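Local atomic coordinates of Xaa-Pro dipeptidase (Lactobacillus brevis, PDB entry 3I7M), a protein that probably acts as a manganese-dependent metallopeptidase of the M24B family, the chain here being its creatinase/prolidase N-terminal domain. Residues A[20-25]-A[102-107]; A[42-47]-A[54-59]. One frame throughout, in Å; residues are numbered along the deposited sequence.

Contact 1. Residues A[20-25]-A[102-107]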
loop_
_atom_site.group_PDB
_atom_site.type_symbol
_atom_site.label_atom_id
_atom_site.label_comp_id
_atom_site.label_asym_id
_atom_site.label_seq_id
_atom_site.Cartn_x
_atom_site.Cartn_y
_atom_site.Cartn_z
HETATM N N MSE A 20 9.444 -1.763 1.290
HETATM C CA MSE A 20 8.014 -2.027 1.099
HETATM C C MSE A 20 7.616 -1.380 -0.199
HETATM O O MSE A 20 8.291 -0.502 -0.732
HETATM C CB MSE A 20 7.139 -1.549 2.207
HETATM C CG MSE A 20 7.210 -0.062 2.351
HETATM SE SE MSE A 20 6.289 0.546 3.932
HETATM C CE MSE A 20 6.235 2.333 3.576
ATOM N N THR A 21 6.481 -1.858 -0.714
ATOM C CA THR A 21 5.779 -1.271 -1.847
ATOM C C THR A 21 4.425 -0.778 -1.360
ATOM O O THR A 21 3.690 -1.569 -0.741
ATOM C CB THR A 21 5.666 -2.297 -2.921
ATOM O OG1 THR A 21 6.980 -2.508 -3.476
ATOM C CG2 THR A 21 4.763 -1.837 -4.031
ATOM N N TYR A 22 4.091 0.469 -1.689
ATOM C CA TYR A 22 2.813 1.087 -1.286
ATOM C C TYR A 22 1.998 1.236 -2.534
ATOM O O TYR A 22 2.347 2.068 -3.403
ATOM C CB TYR A 22 3.126 2.422 -0.620
ATOM C CG TYR A 22 1.878 3.156 -0.187
ATOM C CD1 TYR A 22 1.379 2.972 1.093
ATOM C CD2 TYR A 22 1.312 4.111 -0.973
ATOM C CE1 TYR A 22 0.217 3.625 1.479
ATOM C CE2 TYR A 22 0.121 4.789 -0.573
ATOM C CZ TYR A 22 -0.342 4.539 0.667
ATOM O OH TYR A 22 -1.530 5.177 1.062
ATOM N N LEU A 23 0.924 0.453 -2.695
ATOM C CA LEU A 23 0.027 0.486 -3.877
ATOM C C LEU A 23 -1.202 1.325 -3.530
ATOM O O LEU A 23 -1.830 1.102 -2.458
ATOM C CB LEU A 23 -0.370 -0.915 -4.223
ATOM C CG LEU A 23 0.796 -1.805 -4.642
ATOM C CD1 LEU A 23 0.219 -3.204 -4.912
ATOM C CD2 LEU A 23 1.620 -1.284 -5.802
ATOM N N SER A 24 -1.463 2.291 -4.395
ATOM C CA SER A 24 -2.561 3.266 -4.210
ATOM C C SER A 24 -3.516 3.337 -5.375
ATOM O O SER A 24 -4.545 4.052 -5.256
ATOM C CB SER A 24 -1.931 4.651 -3.973
ATOM O OG SER A 24 -1.068 5.004 -5.065
ATOM N N ASN A 25 -3.176 2.776 -6.533
ATOM C CA ASN A 25 -4.011 2.910 -7.722
ATOM C C ASN A 25 -5.228 2.000 -7.546
ATOM O O ASN A 25 -5.038 0.820 -7.425
ATOM C CB ASN A 25 -3.182 2.586 -8.977
ATOM C CG ASN A 25 -3.902 2.798 -10.260
ATOM O OD1 ASN A 25 -5.136 3.010 -10.298
ATOM N ND2 ASN A 25 -3.155 2.795 -11.326
ATOM N N VAL A 102 11.297 2.918 -0.654
ATOM C CA VAL A 102 9.868 2.629 -0.773
ATOM C C VAL A 102 9.437 2.768 -2.217
ATOM O O VAL A 102 9.774 3.759 -2.871
ATOM C CB VAL A 102 9.000 3.548 0.140
ATOM C CG1 VAL A 102 7.555 3.167 -0.014
ATOM C CG2 VAL A 102 9.445 3.434 1.592
ATOM N N ALA A 103 8.781 1.758 -2.782
ATOM C CA ALA A 103 8.239 1.825 -4.123
ATOM C C ALA A 103 6.790 2.279 -4.056
ATOM O O ALA A 103 6.050 1.887 -3.143
ATOM C CB ALA A 103 8.309 0.458 -4.764
ATOM N N ILE A 104 6.443 3.146 -4.997
ATOM C CA ILE A 104 5.076 3.672 -5.135
ATOM C C ILE A 104 4.669 3.600 -6.622
ATOM O O ILE A 104 5.533 3.390 -7.502
ATOM C CB ILE A 104 4.911 5.104 -4.585
ATOM C CG1 ILE A 104 6.007 6.005 -5.111
ATOM C CG2 ILE A 104 4.917 5.049 -3.045
ATOM C CD1 ILE A 104 5.728 7.447 -4.916
ATOM N N GLU A 105 3.413 3.829 -6.926
ATOM C CA GLU A 105 2.878 3.898 -8.269
ATOM C C GLU A 105 2.891 5.384 -8.620
ATOM O O GLU A 105 1.910 6.137 -8.474
ATOM C CB GLU A 105 1.435 3.370 -8.296
ATOM C CG GLU A 105 1.435 1.891 -7.943
ATOM C CD GLU A 105 0.054 1.318 -8.044
ATOM O OE1 GLU A 105 -0.704 1.373 -7.039
ATOM O OE2 GLU A 105 -0.275 0.750 -9.110
ATOM N N LYS A 106 4.018 5.836 -9.128
ATOM C CA LYS A 106 4.231 7.275 -9.298
ATOM C C LYS A 106 3.346 7.889 -10.344
ATOM O O LYS A 106 3.067 9.087 -10.321
ATOM C CB LYS A 106 5.686 7.573 -9.654
ATOM C CG LYS A 106 6.581 7.213 -8.517
ATOM C CD LYS A 106 8.047 7.722 -8.687
ATOM C CE LYS A 106 8.869 7.582 -7.404
ATOM N NZ LYS A 106 10.326 8.108 -7.596
ATOM N N GLY A 107 2.875 7.138 -11.335
ATOM C CA GLY A 107 1.972 7.692 -12.319
ATOM C C GLY A 107 0.626 8.087 -11.784
ATOM O O GLY A 107 -0.072 8.921 -12.392
HETATM O O HOH W 1 1.599 4.276 -4.770
HETATM O O HOH W 2 -0.277 2.060 -11.386
#

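Contact 2. Residues A[42-47]-A[54-59]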
loop_
_atom_site.group_PDB
_atom_site.type_symbol
_atom_site.label_atom_id
_atom_site.label_comp_id
_atom_site.label_asym_id
_atom_site.label_seq_id
_atom_site.Cartn_x
_atom_site.Cartn_y
_atom_site.Cartn_z
ATOM N N ARG A 42 -10.572 9.802 0.446
ATOM C CA ARG A 42 -10.005 9.030 1.537
ATOM C C ARG A 42 -8.841 8.125 1.083
ATOM O O ARG A 42 -8.419 8.150 -0.081
ATOM C CB ARG A 42 -11.078 8.272 2.301
ATOM C CG ARG A 42 -11.936 9.198 3.271
ATOM C CD ARG A 42 -13.105 8.397 3.820
ATOM N NE ARG A 42 -14.157 9.121 4.503
ATOM C CZ ARG A 42 -14.967 9.943 3.877
ATOM N NH1 ARG A 42 -15.967 10.509 4.523
ATOM N NH2 ARG A 42 -14.814 10.165 2.590
ATOM N N VAL A 43 -8.300 7.367 2.010
ATOM C CA VAL A 43 -7.048 6.660 1.780
ATOM C C VAL A 43 -7.327 5.162 1.727
ATOM O O VAL A 43 -7.838 4.538 2.688
ATOM C CB VAL A 43 -5.994 6.988 2.860
ATOM C CG1 VAL A 43 -4.694 6.165 2.627
ATOM C CG2 VAL A 43 -5.730 8.437 2.933
ATOM N N LEU A 44 -7.047 4.542 0.586
ATOM C CA LEU A 44 -7.112 3.097 0.362
ATOM C C LEU A 44 -5.751 2.659 -0.162
ATOM O O LEU A 44 -5.261 3.267 -1.141
ATOM C CB LEU A 44 -8.169 2.771 -0.650
ATOM C CG LEU A 44 -8.227 1.340 -1.182
ATOM C CD1 LEU A 44 -8.705 0.345 -0.097
ATOM C CD2 LEU A 44 -9.098 1.228 -2.426
ATOM N N ALA A 45 -5.134 1.702 0.502
ATOM C CA ALA A 45 -3.789 1.277 0.085
ATOM C C ALA A 45 -3.612 -0.184 0.306
ATOM O O ALA A 45 -4.259 -0.795 1.168
ATOM C CB ALA A 45 -2.741 2.059 0.944
ATOM N N LEU A 46 -2.689 -0.751 -0.446
ATOM C CA LEU A 46 -2.272 -2.142 -0.290
ATOM C C LEU A 46 -0.751 -2.134 -0.142
ATOM O O LEU A 46 -0.060 -1.625 -1.028
ATOM C CB LEU A 46 -2.752 -2.998 -1.450
ATOM C CG LEU A 46 -2.720 -4.509 -1.262
ATOM C CD1 LEU A 46 -3.610 -5.176 -2.327
ATOM C CD2 LEU A 46 -1.296 -4.956 -1.345
ATOM N N VAL A 47 -0.244 -2.578 0.992
ATOM C CA VAL A 47 1.174 -2.505 1.335
ATOM C C VAL A 47 1.771 -3.875 1.266
ATOM O O VAL A 47 1.265 -4.814 1.855
ATOM C CB VAL A 47 1.389 -1.918 2.709
ATOM C CG1 VAL A 47 2.883 -1.906 3.094
ATOM C CG2 VAL A 47 0.723 -0.515 2.731
ATOM N N PRO A 54 1.387 -9.026 3.387
ATOM C CA PRO A 54 0.892 -7.674 3.086
ATOM C C PRO A 54 -0.291 -7.302 3.968
ATOM O O PRO A 54 -0.791 -8.129 4.730
ATOM C CB PRO A 54 0.425 -7.785 1.666
ATOM C CG PRO A 54 -0.145 -9.230 1.588
ATOM C CD PRO A 54 0.822 -10.028 2.471
ATOM N N PHE A 55 -0.775 -6.078 3.820
ATOM C CA PHE A 55 -2.026 -5.680 4.437
ATOM C C PHE A 55 -2.701 -4.652 3.544
ATOM O O PHE A 55 -2.071 -3.991 2.698
ATOM C CB PHE A 55 -1.860 -5.144 5.846
ATOM C CG PHE A 55 -1.126 -3.857 5.984
ATOM C CD1 PHE A 55 -1.773 -2.626 5.941
ATOM C CD2 PHE A 55 0.232 -3.867 6.228
ATOM C CE1 PHE A 55 -1.075 -1.441 6.080
ATOM C CE2 PHE A 55 0.958 -2.716 6.418
ATOM C CZ PHE A 55 0.293 -1.466 6.362
ATOM N N ILE A 56 -3.998 -4.499 3.708
ATOM C CA ILE A 56 -4.771 -3.431 3.094
ATOM C C ILE A 56 -5.159 -2.432 4.181
ATOM O O ILE A 56 -5.481 -2.816 5.326
ATOM C CB ILE A 56 -6.003 -3.953 2.367
ATOM C CG1 ILE A 56 -5.531 -4.693 1.157
ATOM C CG2 ILE A 56 -6.981 -2.849 1.981
ATOM C CD1 ILE A 56 -6.669 -5.400 0.412
ATOM N N PHE A 57 -5.156 -1.143 3.838
ATOM C CA PHE A 57 -5.589 -0.063 4.721
ATOM C C PHE A 57 -6.696 0.686 4.008
ATOM O O PHE A 57 -6.585 0.996 2.811
ATOM C CB PHE A 57 -4.430 0.883 5.016
ATOM C CG PHE A 57 -4.746 1.890 6.022
ATOM C CD1 PHE A 57 -4.540 1.637 7.381
ATOM C CD2 PHE A 57 -5.255 3.141 5.670
ATOM C CE1 PHE A 57 -4.877 2.603 8.350
ATOM C CE2 PHE A 57 -5.568 4.065 6.685
ATOM C CZ PHE A 57 -5.362 3.743 7.981
ATOM N N ALA A 58 -7.849 0.906 4.664
ATOM C CA ALA A 58 -9.010 1.415 4.021
ATOM C C ALA A 58 -9.877 2.192 4.948
ATOM O O ALA A 58 -9.788 2.008 6.151
ATOM C CB ALA A 58 -9.843 0.277 3.426
ATOM N N PRO A 59 -10.813 2.999 4.428
ATOM C CA PRO A 59 -11.851 3.571 5.296
ATOM C C PRO A 59 -12.635 2.461 5.963
ATOM O O PRO A 59 -12.897 1.428 5.373
ATOM C CB PRO A 59 -12.675 4.417 4.354
ATOM C CG PRO A 59 -11.748 4.626 3.069
ATOM C CD PRO A 59 -10.975 3.392 3.003
#

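Contact 1. Residues A[20-25]-A[102-107]
Glu105 reaches across from the end of strand 101-104 and lays its carboxylate against the turn that follows strand 20-23. Its CG lies anti to the carbonyl carbon (chi1 -65°) and the chain beyond is extended, which carries the carboxylate over. OE1 takes two backbone N-H groups: Ser24 N, 2.9 Å from Glu105 OE1, comes in nearly along the C-O axis, while Asn25 N bonds to it from above the carboxylate plane (N-H...O angle 169°). OE2 is held by Thr28 OG1 and by a water that Asn25 ND2 also donates to. An alanine in place of Glu105 would probably leave the N-H groups of Ser24 and Asn25, just ahead of helix 26-33, without this acceptor, and Thr28 OG1 without its carboxylate partner. Asn25 is the N-cap of that helix, its OD1 taking Lys27 N. A second water joins Tyr22 O, Ser24 OG and Glu105 N where the strands part; Ser24 OG is also hydrogen-bonded to Gln108 NE2. Before that point they run parallel, with Ala103 N bonded to Met20 O at 3.1 Å and Tyr22 N to Ala103 O at 2.8 Å. Val102 contributes both methyls, each 3.9 Å from CE of the selenomethionine Met20. Strand 20-23 is flanked on its other edge by strand 45-48, strand 101-104 by strand 125-129, and helix 84-94 covers the face carrying Met20 and Tyr22.

Contact 2. Residues A[42-47]-A[54-59]
Strands 45-48 and 55-59 form a beta hairpin, its antiparallel arms paired through Ala45, Leu46 and Val47 against Phe57, Ile56 and Phe55. Ala45 with Phe57 and Val47 with Phe55 are hydrogen-bonded pairs, each bonded in both directions; Ala45 N lies 2.8 Å from Phe57 O, and Phe55 N 3.1 Å from Val47 O. The side chains of Val47 and Phe55 run alongside each other on one face of the sheet, and Val47 CB sits over one face of the Phe55 ring in a CH-pi contact, 4.0 Å from the centroid. Phe55 CG stands between its own backbone N and carbonyl carbon (chi1 67°), and from there the ring leans over to Val47. Leu46 and Ile56, the non-hydrogen-bonded pair between these two, use the other face, Leu46 CG touching Ile56 CG1 at 3.7 Å. Leu44 CD1 rests on Ala58 CB, and Pro59 CD packs on the buried Val43 O, for which the model gives no hydrogen-bond partner. At the exposed end Arg42 CB meets Pro59 CG, while Arg42 NE forms a salt bridge with Asp80 OD1. Strand 75-78 runs parallel beside 55-59, helix 26-33 packs on Leu44, Leu46 and Ile56, and helix 84-94 covers Val43, Phe55 and Phe57.

In the fold
Both contacts belong to one mixed sheet and are largely buried, their centres about 12 Å apart; contact 2 also has an exposed end, at Arg42. They share a seam: strands 20-23 and 45-48 are neighbours, Leu23 N probably bonds to Leu46 O, and Tyr22 OH packs on Ala45 CB. Contact 1 joins strands far apart in sequence, and contact 2, a local hairpin, is nested in the chain between them. Their chemistry differs too. The parallel pair soon diverges, leaving a carboxylate and waters to bridge the opening, whereas the hairpin relies on regular backbone bonds and apolar packing. Helices 26-33 and 84-94 are common to both surroundings.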